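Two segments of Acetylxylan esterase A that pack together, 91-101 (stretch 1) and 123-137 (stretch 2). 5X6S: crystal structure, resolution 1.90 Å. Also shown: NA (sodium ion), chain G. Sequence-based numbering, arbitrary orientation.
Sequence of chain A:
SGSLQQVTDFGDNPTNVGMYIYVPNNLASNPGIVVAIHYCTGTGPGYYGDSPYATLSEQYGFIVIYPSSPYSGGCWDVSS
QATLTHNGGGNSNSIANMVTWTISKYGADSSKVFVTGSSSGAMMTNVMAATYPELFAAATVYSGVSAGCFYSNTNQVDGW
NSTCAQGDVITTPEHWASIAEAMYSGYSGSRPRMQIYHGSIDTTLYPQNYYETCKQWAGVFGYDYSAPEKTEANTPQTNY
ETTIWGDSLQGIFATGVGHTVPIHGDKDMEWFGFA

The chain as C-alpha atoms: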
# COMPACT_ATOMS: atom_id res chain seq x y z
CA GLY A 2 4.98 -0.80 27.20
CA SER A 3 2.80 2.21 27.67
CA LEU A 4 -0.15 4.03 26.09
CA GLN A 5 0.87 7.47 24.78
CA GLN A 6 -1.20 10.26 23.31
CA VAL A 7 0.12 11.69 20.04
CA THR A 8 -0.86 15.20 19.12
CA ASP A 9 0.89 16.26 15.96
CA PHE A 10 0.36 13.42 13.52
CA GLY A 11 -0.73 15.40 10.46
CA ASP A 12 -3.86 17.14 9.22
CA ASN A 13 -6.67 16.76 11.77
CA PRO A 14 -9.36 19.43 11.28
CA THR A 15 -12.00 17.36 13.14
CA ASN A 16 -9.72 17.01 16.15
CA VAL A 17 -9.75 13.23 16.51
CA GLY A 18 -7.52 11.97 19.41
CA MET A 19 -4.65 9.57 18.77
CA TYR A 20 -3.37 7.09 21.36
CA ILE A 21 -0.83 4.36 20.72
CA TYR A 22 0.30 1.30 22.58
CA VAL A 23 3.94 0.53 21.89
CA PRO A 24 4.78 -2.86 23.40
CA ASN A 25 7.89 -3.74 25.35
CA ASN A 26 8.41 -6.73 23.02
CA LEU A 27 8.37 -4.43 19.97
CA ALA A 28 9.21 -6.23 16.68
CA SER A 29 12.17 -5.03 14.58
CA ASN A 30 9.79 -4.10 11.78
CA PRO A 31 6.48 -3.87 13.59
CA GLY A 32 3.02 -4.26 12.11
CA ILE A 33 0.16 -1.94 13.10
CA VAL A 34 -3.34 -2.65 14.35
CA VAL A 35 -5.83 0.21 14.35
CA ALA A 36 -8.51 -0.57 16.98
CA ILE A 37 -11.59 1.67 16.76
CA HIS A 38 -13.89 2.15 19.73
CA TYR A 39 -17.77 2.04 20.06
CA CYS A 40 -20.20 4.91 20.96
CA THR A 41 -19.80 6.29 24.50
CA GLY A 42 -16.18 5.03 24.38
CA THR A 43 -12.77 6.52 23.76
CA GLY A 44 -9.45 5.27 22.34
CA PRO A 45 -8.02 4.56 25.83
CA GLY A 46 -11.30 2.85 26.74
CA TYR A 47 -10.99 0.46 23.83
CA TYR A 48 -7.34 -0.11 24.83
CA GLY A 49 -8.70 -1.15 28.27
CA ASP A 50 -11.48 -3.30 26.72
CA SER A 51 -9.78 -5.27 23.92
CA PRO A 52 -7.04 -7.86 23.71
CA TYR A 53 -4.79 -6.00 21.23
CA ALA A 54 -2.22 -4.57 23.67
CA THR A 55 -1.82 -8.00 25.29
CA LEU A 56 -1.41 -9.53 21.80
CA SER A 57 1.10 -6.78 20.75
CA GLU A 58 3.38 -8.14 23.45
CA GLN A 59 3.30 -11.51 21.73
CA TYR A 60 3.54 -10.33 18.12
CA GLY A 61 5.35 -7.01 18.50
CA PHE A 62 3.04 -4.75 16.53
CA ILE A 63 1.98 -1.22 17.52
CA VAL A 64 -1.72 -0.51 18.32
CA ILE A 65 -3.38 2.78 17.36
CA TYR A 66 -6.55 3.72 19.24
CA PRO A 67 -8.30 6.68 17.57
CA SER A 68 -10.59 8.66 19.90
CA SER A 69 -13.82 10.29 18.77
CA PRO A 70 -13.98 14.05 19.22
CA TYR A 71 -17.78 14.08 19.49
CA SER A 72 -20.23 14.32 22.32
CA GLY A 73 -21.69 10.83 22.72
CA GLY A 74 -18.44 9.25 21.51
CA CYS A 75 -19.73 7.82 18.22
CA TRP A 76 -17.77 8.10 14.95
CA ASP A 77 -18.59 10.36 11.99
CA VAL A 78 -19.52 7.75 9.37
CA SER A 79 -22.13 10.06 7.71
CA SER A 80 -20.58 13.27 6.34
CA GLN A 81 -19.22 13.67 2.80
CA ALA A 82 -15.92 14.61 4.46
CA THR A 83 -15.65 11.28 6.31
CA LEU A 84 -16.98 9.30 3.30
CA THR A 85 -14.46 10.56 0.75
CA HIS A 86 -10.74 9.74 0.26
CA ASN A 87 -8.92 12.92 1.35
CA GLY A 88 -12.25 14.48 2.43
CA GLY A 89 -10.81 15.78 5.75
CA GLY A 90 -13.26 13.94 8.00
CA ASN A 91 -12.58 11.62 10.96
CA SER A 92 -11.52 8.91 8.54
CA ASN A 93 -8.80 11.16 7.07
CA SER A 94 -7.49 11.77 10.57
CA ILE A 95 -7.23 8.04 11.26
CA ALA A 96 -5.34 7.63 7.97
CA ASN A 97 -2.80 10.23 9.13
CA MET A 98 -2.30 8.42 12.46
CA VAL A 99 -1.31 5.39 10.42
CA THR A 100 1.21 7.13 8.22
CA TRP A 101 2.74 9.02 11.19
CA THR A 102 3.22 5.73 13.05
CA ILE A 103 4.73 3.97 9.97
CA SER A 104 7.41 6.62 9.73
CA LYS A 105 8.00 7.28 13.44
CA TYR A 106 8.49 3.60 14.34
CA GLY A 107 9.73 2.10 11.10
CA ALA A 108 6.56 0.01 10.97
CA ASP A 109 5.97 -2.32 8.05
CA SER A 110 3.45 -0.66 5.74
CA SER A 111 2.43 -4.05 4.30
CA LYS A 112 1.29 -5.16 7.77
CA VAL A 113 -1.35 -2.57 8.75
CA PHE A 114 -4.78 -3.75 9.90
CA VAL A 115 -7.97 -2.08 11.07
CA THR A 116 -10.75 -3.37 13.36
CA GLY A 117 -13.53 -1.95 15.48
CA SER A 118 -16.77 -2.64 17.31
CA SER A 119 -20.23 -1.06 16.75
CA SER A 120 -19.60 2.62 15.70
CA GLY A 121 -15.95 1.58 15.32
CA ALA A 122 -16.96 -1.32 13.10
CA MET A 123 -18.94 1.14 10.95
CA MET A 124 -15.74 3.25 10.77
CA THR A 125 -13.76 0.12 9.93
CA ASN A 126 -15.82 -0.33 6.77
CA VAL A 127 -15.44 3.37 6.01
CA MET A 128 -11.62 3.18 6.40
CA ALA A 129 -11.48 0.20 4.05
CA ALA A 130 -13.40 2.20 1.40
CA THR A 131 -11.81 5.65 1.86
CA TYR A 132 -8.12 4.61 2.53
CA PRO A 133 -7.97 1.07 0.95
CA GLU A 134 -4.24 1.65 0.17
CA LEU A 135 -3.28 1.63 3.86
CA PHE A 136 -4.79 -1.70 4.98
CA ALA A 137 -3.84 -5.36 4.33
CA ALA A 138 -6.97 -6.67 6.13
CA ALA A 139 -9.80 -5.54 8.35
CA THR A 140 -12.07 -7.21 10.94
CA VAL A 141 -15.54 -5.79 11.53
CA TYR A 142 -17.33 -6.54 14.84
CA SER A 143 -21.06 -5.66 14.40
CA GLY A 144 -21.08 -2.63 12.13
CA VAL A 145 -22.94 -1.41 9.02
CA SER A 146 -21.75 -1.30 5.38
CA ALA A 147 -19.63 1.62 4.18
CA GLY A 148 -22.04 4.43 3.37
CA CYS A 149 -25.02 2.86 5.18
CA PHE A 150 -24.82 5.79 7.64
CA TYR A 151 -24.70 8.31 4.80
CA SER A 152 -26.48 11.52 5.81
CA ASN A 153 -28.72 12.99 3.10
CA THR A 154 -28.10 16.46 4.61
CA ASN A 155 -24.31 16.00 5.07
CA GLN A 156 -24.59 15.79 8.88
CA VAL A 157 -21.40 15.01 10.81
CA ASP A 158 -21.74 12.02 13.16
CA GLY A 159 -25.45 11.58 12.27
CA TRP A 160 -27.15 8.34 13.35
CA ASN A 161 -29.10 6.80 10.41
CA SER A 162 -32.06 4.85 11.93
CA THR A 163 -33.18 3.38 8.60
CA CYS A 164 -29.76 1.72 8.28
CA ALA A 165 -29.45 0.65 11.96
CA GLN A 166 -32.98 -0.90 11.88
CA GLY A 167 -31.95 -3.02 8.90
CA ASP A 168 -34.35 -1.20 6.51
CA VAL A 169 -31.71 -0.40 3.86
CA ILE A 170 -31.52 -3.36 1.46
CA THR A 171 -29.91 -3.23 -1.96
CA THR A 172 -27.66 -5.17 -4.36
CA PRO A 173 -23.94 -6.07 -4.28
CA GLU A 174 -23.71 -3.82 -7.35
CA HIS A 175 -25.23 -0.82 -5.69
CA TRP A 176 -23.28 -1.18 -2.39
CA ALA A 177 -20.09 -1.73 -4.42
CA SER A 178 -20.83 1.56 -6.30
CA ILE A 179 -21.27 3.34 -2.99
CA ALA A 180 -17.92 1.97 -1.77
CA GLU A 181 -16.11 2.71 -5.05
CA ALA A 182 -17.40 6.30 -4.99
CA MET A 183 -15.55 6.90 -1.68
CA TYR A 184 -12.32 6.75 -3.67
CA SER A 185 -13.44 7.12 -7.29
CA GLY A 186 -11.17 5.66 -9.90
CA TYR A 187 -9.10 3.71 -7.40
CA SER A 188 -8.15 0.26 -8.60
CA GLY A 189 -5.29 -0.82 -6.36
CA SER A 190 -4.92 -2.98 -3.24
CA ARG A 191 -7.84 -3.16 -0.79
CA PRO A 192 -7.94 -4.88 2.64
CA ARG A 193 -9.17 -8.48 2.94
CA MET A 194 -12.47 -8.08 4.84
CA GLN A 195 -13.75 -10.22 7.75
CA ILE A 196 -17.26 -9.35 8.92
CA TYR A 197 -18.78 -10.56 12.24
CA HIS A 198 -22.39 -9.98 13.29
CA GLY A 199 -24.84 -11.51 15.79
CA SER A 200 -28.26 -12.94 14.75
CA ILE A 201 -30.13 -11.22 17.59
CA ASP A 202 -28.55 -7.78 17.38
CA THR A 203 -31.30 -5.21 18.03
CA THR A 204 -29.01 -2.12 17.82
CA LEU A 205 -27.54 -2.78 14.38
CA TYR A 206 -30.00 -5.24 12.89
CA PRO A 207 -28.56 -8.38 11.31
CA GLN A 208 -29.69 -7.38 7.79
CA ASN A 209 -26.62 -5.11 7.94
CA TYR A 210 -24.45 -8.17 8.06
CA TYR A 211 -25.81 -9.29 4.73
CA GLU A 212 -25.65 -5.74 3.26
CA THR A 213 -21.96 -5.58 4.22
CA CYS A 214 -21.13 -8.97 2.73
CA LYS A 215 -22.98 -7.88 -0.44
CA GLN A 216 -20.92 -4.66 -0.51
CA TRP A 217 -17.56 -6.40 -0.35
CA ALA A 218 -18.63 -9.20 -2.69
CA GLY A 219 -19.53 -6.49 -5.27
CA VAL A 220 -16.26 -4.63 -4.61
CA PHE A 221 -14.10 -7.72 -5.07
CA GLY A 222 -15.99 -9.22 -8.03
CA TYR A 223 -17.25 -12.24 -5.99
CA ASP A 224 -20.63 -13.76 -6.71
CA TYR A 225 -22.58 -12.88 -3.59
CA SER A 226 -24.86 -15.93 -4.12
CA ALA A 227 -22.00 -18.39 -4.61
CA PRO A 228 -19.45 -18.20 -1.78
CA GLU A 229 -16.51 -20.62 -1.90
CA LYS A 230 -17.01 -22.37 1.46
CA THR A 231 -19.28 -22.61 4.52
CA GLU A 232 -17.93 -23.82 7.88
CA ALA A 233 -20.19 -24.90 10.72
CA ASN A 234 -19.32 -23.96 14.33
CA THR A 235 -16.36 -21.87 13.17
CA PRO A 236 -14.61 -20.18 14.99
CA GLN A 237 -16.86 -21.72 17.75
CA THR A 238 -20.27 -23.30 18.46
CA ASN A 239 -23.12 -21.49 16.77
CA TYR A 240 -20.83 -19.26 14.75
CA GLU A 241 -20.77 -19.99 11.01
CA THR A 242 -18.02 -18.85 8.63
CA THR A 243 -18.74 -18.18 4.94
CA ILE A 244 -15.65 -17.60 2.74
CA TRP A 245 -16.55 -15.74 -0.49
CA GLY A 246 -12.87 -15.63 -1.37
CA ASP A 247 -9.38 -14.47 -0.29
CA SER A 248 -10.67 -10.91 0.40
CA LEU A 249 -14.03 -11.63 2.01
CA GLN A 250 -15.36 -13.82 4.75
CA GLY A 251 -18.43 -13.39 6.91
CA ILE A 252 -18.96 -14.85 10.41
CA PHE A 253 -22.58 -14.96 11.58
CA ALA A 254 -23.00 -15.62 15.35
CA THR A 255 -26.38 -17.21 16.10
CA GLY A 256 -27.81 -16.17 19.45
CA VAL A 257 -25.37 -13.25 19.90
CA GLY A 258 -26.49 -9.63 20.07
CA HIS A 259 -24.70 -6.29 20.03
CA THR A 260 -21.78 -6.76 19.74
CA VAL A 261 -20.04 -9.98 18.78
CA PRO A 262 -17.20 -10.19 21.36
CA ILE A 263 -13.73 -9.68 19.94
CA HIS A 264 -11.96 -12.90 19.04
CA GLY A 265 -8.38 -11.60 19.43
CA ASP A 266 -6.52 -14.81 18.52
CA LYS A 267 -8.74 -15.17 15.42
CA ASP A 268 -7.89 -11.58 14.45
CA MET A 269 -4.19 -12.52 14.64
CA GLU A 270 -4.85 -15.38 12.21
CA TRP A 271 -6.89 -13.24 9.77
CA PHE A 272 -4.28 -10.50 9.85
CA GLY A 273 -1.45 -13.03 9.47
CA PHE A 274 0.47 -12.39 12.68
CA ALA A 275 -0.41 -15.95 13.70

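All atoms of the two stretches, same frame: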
# COMPACT_ATOMS: atom_id res chain seq x y z
N ASN A 91 -13.18 12.50 9.99
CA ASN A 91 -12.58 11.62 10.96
C ASN A 91 -11.73 10.55 10.30
O ASN A 91 -10.65 10.23 10.75
CB ASN A 91 -13.61 10.84 11.80
CG ASN A 91 -14.36 11.65 12.84
OD1 ASN A 91 -15.26 11.14 13.41
ND2 ASN A 91 -13.97 12.87 13.10
N SER A 92 -12.24 9.98 9.23
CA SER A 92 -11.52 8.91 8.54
C SER A 92 -10.12 9.32 8.03
O SER A 92 -9.14 8.53 8.12
CB SER A 92 -12.38 8.34 7.43
OG SER A 92 -12.85 9.36 6.56
N ASN A 93 -10.03 10.54 7.51
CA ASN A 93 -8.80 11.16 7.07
C ASN A 93 -7.80 11.29 8.24
O ASN A 93 -6.64 11.01 8.11
CB ASN A 93 -9.09 12.51 6.44
CG ASN A 93 -8.06 12.96 5.40
OD1 ASN A 93 -8.40 13.69 4.49
ND2 ASN A 93 -6.85 12.50 5.51
N SER A 94 -8.30 11.70 9.40
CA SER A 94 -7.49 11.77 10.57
C SER A 94 -6.88 10.43 10.93
O SER A 94 -5.68 10.36 11.21
CB SER A 94 -8.32 12.33 11.73
OG SER A 94 -8.58 13.72 11.51
N ILE A 95 -7.70 9.37 10.94
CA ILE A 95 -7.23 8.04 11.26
C ILE A 95 -6.14 7.61 10.28
O ILE A 95 -5.10 7.03 10.67
CB ILE A 95 -8.40 7.01 11.30
CG1 ILE A 95 -9.37 7.36 12.46
CG2 ILE A 95 -7.87 5.60 11.47
CD1 ILE A 95 -10.60 6.47 12.48
N ALA A 96 -6.33 7.90 9.01
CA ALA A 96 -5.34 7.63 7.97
C ALA A 96 -3.98 8.25 8.33
O ALA A 96 -2.93 7.58 8.23
CB ALA A 96 -5.80 8.14 6.65
N ASN A 97 -3.99 9.52 8.74
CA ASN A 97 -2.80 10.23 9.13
C ASN A 97 -2.10 9.67 10.37
O ASN A 97 -0.85 9.70 10.50
CB ASN A 97 -3.10 11.73 9.23
CG ASN A 97 -3.44 12.35 7.90
OD1 ASN A 97 -3.11 11.80 6.85
ND2 ASN A 97 -4.16 13.47 7.91
N MET A 98 -2.87 9.12 11.30
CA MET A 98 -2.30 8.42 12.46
C MET A 98 -1.47 7.23 11.99
O MET A 98 -0.37 6.94 12.52
CB MET A 98 -3.40 7.90 13.36
CG MET A 98 -4.23 8.95 14.00
SD MET A 98 -5.58 8.29 14.98
CE MET A 98 -6.71 9.65 15.02
N VAL A 99 -2.01 6.50 11.01
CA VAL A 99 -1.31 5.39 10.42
C VAL A 99 0.03 5.80 9.83
O VAL A 99 1.07 5.21 10.14
CB VAL A 99 -2.22 4.61 9.42
CG1 VAL A 99 -1.39 3.67 8.53
CG2 VAL A 99 -3.26 3.87 10.17
N THR A 100 0.01 6.80 8.94
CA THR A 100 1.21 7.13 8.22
C THR A 100 2.27 7.71 9.15
O THR A 100 3.46 7.44 8.95
CB THR A 100 0.92 8.07 7.04
OG1 THR A 100 0.43 9.32 7.55
CG2 THR A 100 -0.09 7.41 6.03
N TRP A 101 1.83 8.45 10.17
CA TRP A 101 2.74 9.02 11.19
C TRP A 101 3.46 7.87 11.91
O TRP A 101 4.67 7.93 12.11
CB TRP A 101 2.00 9.87 12.21
CG TRP A 101 2.88 10.52 13.24
CD1 TRP A 101 3.55 11.73 13.13
CD2 TRP A 101 3.26 9.96 14.48
NE1 TRP A 101 4.27 11.96 14.26
CE2 TRP A 101 4.12 10.90 15.11
CE3 TRP A 101 2.95 8.77 15.14
CZ2 TRP A 101 4.66 10.67 16.37
CZ3 TRP A 101 3.47 8.56 16.38
CH2 TRP A 101 4.35 9.50 16.98
N MET A 123 -18.47 0.29 12.07
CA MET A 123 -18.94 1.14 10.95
C MET A 123 -17.74 1.91 10.33
O MET A 123 -17.56 1.96 9.11
CB MET A 123 -19.95 2.13 11.41
CG MET A 123 -21.19 1.54 12.08
SD MET A 123 -22.32 2.87 12.41
CE MET A 123 -23.22 2.26 13.83
N MET A 124 -16.93 2.50 11.20
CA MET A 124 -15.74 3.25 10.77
C MET A 124 -14.72 2.31 10.13
O MET A 124 -14.03 2.69 9.16
CB MET A 124 -15.16 4.04 11.94
CG MET A 124 -13.86 4.80 11.57
SD MET A 124 -14.01 5.90 10.17
CE MET A 124 -14.62 7.36 10.99
N THR A 125 -14.66 1.06 10.58
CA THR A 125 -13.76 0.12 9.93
C THR A 125 -14.10 -0.05 8.45
O THR A 125 -13.21 -0.04 7.59
CB THR A 125 -13.71 -1.24 10.71
OG1 THR A 125 -13.16 -0.99 12.00
CG2 THR A 125 -12.84 -2.26 10.03
N ASN A 126 -15.38 -0.21 8.14
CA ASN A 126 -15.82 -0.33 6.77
C ASN A 126 -15.51 0.93 6.02
O ASN A 126 -15.07 0.87 4.92
CB ASN A 126 -17.28 -0.66 6.63
CG ASN A 126 -17.57 -2.13 6.90
OD1 ASN A 126 -16.90 -3.02 6.43
ND2 ASN A 126 -18.52 -2.34 7.72
N VAL A 127 -15.73 2.06 6.64
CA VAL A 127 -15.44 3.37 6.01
C VAL A 127 -13.95 3.51 5.68
O VAL A 127 -13.56 3.94 4.56
CB VAL A 127 -15.98 4.55 6.84
CG1 VAL A 127 -15.47 5.90 6.30
CG2 VAL A 127 -17.51 4.57 6.85
N MET A 128 -13.10 3.11 6.62
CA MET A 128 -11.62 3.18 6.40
C MET A 128 -11.19 2.29 5.25
O MET A 128 -10.32 2.65 4.46
CB MET A 128 -10.85 2.75 7.65
CG MET A 128 -10.94 3.73 8.86
SD MET A 128 -10.47 5.44 8.46
CE MET A 128 -8.82 5.14 7.79
N ALA A 129 -11.78 1.10 5.16
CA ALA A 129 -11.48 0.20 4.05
C ALA A 129 -11.81 0.84 2.68
O ALA A 129 -11.11 0.64 1.71
CB ALA A 129 -12.22 -1.12 4.22
N ALA A 130 -12.91 1.56 2.62
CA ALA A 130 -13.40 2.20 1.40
C ALA A 130 -12.71 3.52 1.07
O ALA A 130 -12.53 3.84 -0.12
CB ALA A 130 -14.88 2.44 1.54
N THR A 131 -12.36 4.29 2.08
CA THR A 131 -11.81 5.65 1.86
C THR A 131 -10.27 5.63 1.75
O THR A 131 -9.73 6.41 0.98
CB THR A 131 -12.23 6.65 2.95
OG1 THR A 131 -12.00 6.09 4.25
CG2 THR A 131 -13.71 7.06 2.81
N TYR A 132 -9.59 4.79 2.55
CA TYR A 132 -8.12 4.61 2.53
C TYR A 132 -7.71 3.13 2.27
O TYR A 132 -6.91 2.56 3.00
CB TYR A 132 -7.45 5.26 3.79
CG TYR A 132 -7.88 6.68 3.88
CD1 TYR A 132 -7.15 7.69 3.26
CD2 TYR A 132 -9.09 7.02 4.50
CE1 TYR A 132 -7.59 8.99 3.27
CE2 TYR A 132 -9.54 8.33 4.52
CZ TYR A 132 -8.78 9.31 3.88
OH TYR A 132 -9.25 10.59 3.86
N PRO A 133 -8.28 2.49 1.20
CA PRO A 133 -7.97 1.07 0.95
C PRO A 133 -6.47 0.77 0.85
O PRO A 133 -6.03 -0.30 1.26
CB PRO A 133 -8.66 0.80 -0.40
CG PRO A 133 -8.79 2.16 -1.04
CD PRO A 133 -9.12 3.05 0.12
N GLU A 134 -5.70 1.74 0.35
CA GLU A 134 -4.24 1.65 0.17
C GLU A 134 -3.45 1.40 1.44
O GLU A 134 -2.36 0.89 1.37
CB GLU A 134 -3.68 2.91 -0.53
CG GLU A 134 -3.67 4.23 0.31
CD GLU A 134 -5.00 4.98 0.38
OE1 GLU A 134 -6.01 4.48 -0.16
OE2 GLU A 134 -5.04 6.10 0.97
N LEU A 135 -4.01 1.78 2.61
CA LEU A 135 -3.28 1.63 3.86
C LEU A 135 -3.35 0.22 4.51
O LEU A 135 -2.46 -0.14 5.30
CB LEU A 135 -3.76 2.69 4.87
CG LEU A 135 -3.46 4.13 4.51
CD1 LEU A 135 -4.05 5.05 5.58
CD2 LEU A 135 -1.97 4.40 4.30
N PHE A 136 -4.38 -0.56 4.17
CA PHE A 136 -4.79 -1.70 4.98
C PHE A 136 -4.71 -3.03 4.24
O PHE A 136 -5.27 -3.16 3.15
CB PHE A 136 -6.18 -1.50 5.54
CG PHE A 136 -6.32 -0.27 6.38
CD1 PHE A 136 -5.67 -0.19 7.62
CD2 PHE A 136 -7.02 0.83 5.90
CE1 PHE A 136 -5.74 0.96 8.37
CE2 PHE A 136 -7.08 1.99 6.62
CZ PHE A 136 -6.45 2.07 7.88
N ALA A 137 -3.99 -4.00 4.84
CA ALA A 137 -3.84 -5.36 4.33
C ALA A 137 -5.08 -6.18 4.59
O ALA A 137 -5.45 -7.04 3.78
CB ALA A 137 -2.63 -6.01 4.98
NA NA G . 0.36 0.44 0.35
O HOH W 1 -11.64 11.10 4.75
O HOH W 2 -0.03 2.16 -1.28
O HOH W 3 0.40 -0.78 1.93

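The helix of residues 91-101 crosses the helix of residues 123-131 at -73°, with the axes 10.0 Å apart at their closest, and then runs on over the turn that follows the second helix. The two stretches bury 532 Å² between them, and no hydrogen bond joins them directly, so the fit depends chiefly on the shapes of the side chains.

The residue most covered by the other stretch is Ser92, whose small side chain acts as a knob in a hollow lined by Met124, Val127, Met128 and Thr131. Ser92 CB lies 3.6 Å from Met128 SD, 4.0 Å from Met124 SD, 4.1 Å from Val127 CG1 and 3.9 Å from Thr131 OG1. The CA atoms of Ser92 and Met128 are just 6.1 Å apart, a close approach that suits a short side chain. Thr131 OG1 donates to Val127 O at 2.7 Å, a bond within its own helix that ties one part of the hollow's wall to another.

The two methionines wrap around this knob and reach its neighbours. Met124 CE lies 3.7 Å from Asn91 CB, while Met124 CG packs 3.8 Å from Ile95 CD1. Met128 leaves its helix sideways, but chi angles all near -60° (mmm) curl its end back toward the first helix. There Met128 SD lies 3.4 Å from Ser92 O and Met128 CE 3.8 Å from Ile95 CG2.

One turn along, Ala96 is the next small bump. Tyr132, the first residue to leave helical geometry, turns a ring face to it: Ala96 CB stands 3.8 Å from the centroid of the Tyr132 ring and 15° off its normal, a CH-pi contact. The same methyl, Ala96 CB, meets Leu135 CD1 at 3.7 Å, so it sits in a corner formed by the aromatic ring and the leucine. The tyrosine hydroxyl extends to Asn93, with Tyr132 OH 3.1 Å from Asn93 CG, but the angles to the amide OD1 and ND2 are poor for hydrogen bonding. A water provides a polar link instead, its O donating to Ser92 OG at 2.8 Å and hydrogen-bonded to Tyr132 OH at 2.6 Å.

Beyond the second helix, the 3-10 segment 133-135 presents Leu135 as a bump of its own. Its branched end fits against Ala96, Val99 and Thr100, with Leu135 CD1 4.2 Å from Val99 CG1 and Leu135 CD2 3.9 Å from Thr100 CG2. Val99 also reaches the Phe136 ring obliquely, Val99 CG2 lying 4.2 Å from Phe136 CE1, extending the apolar packing past the turn.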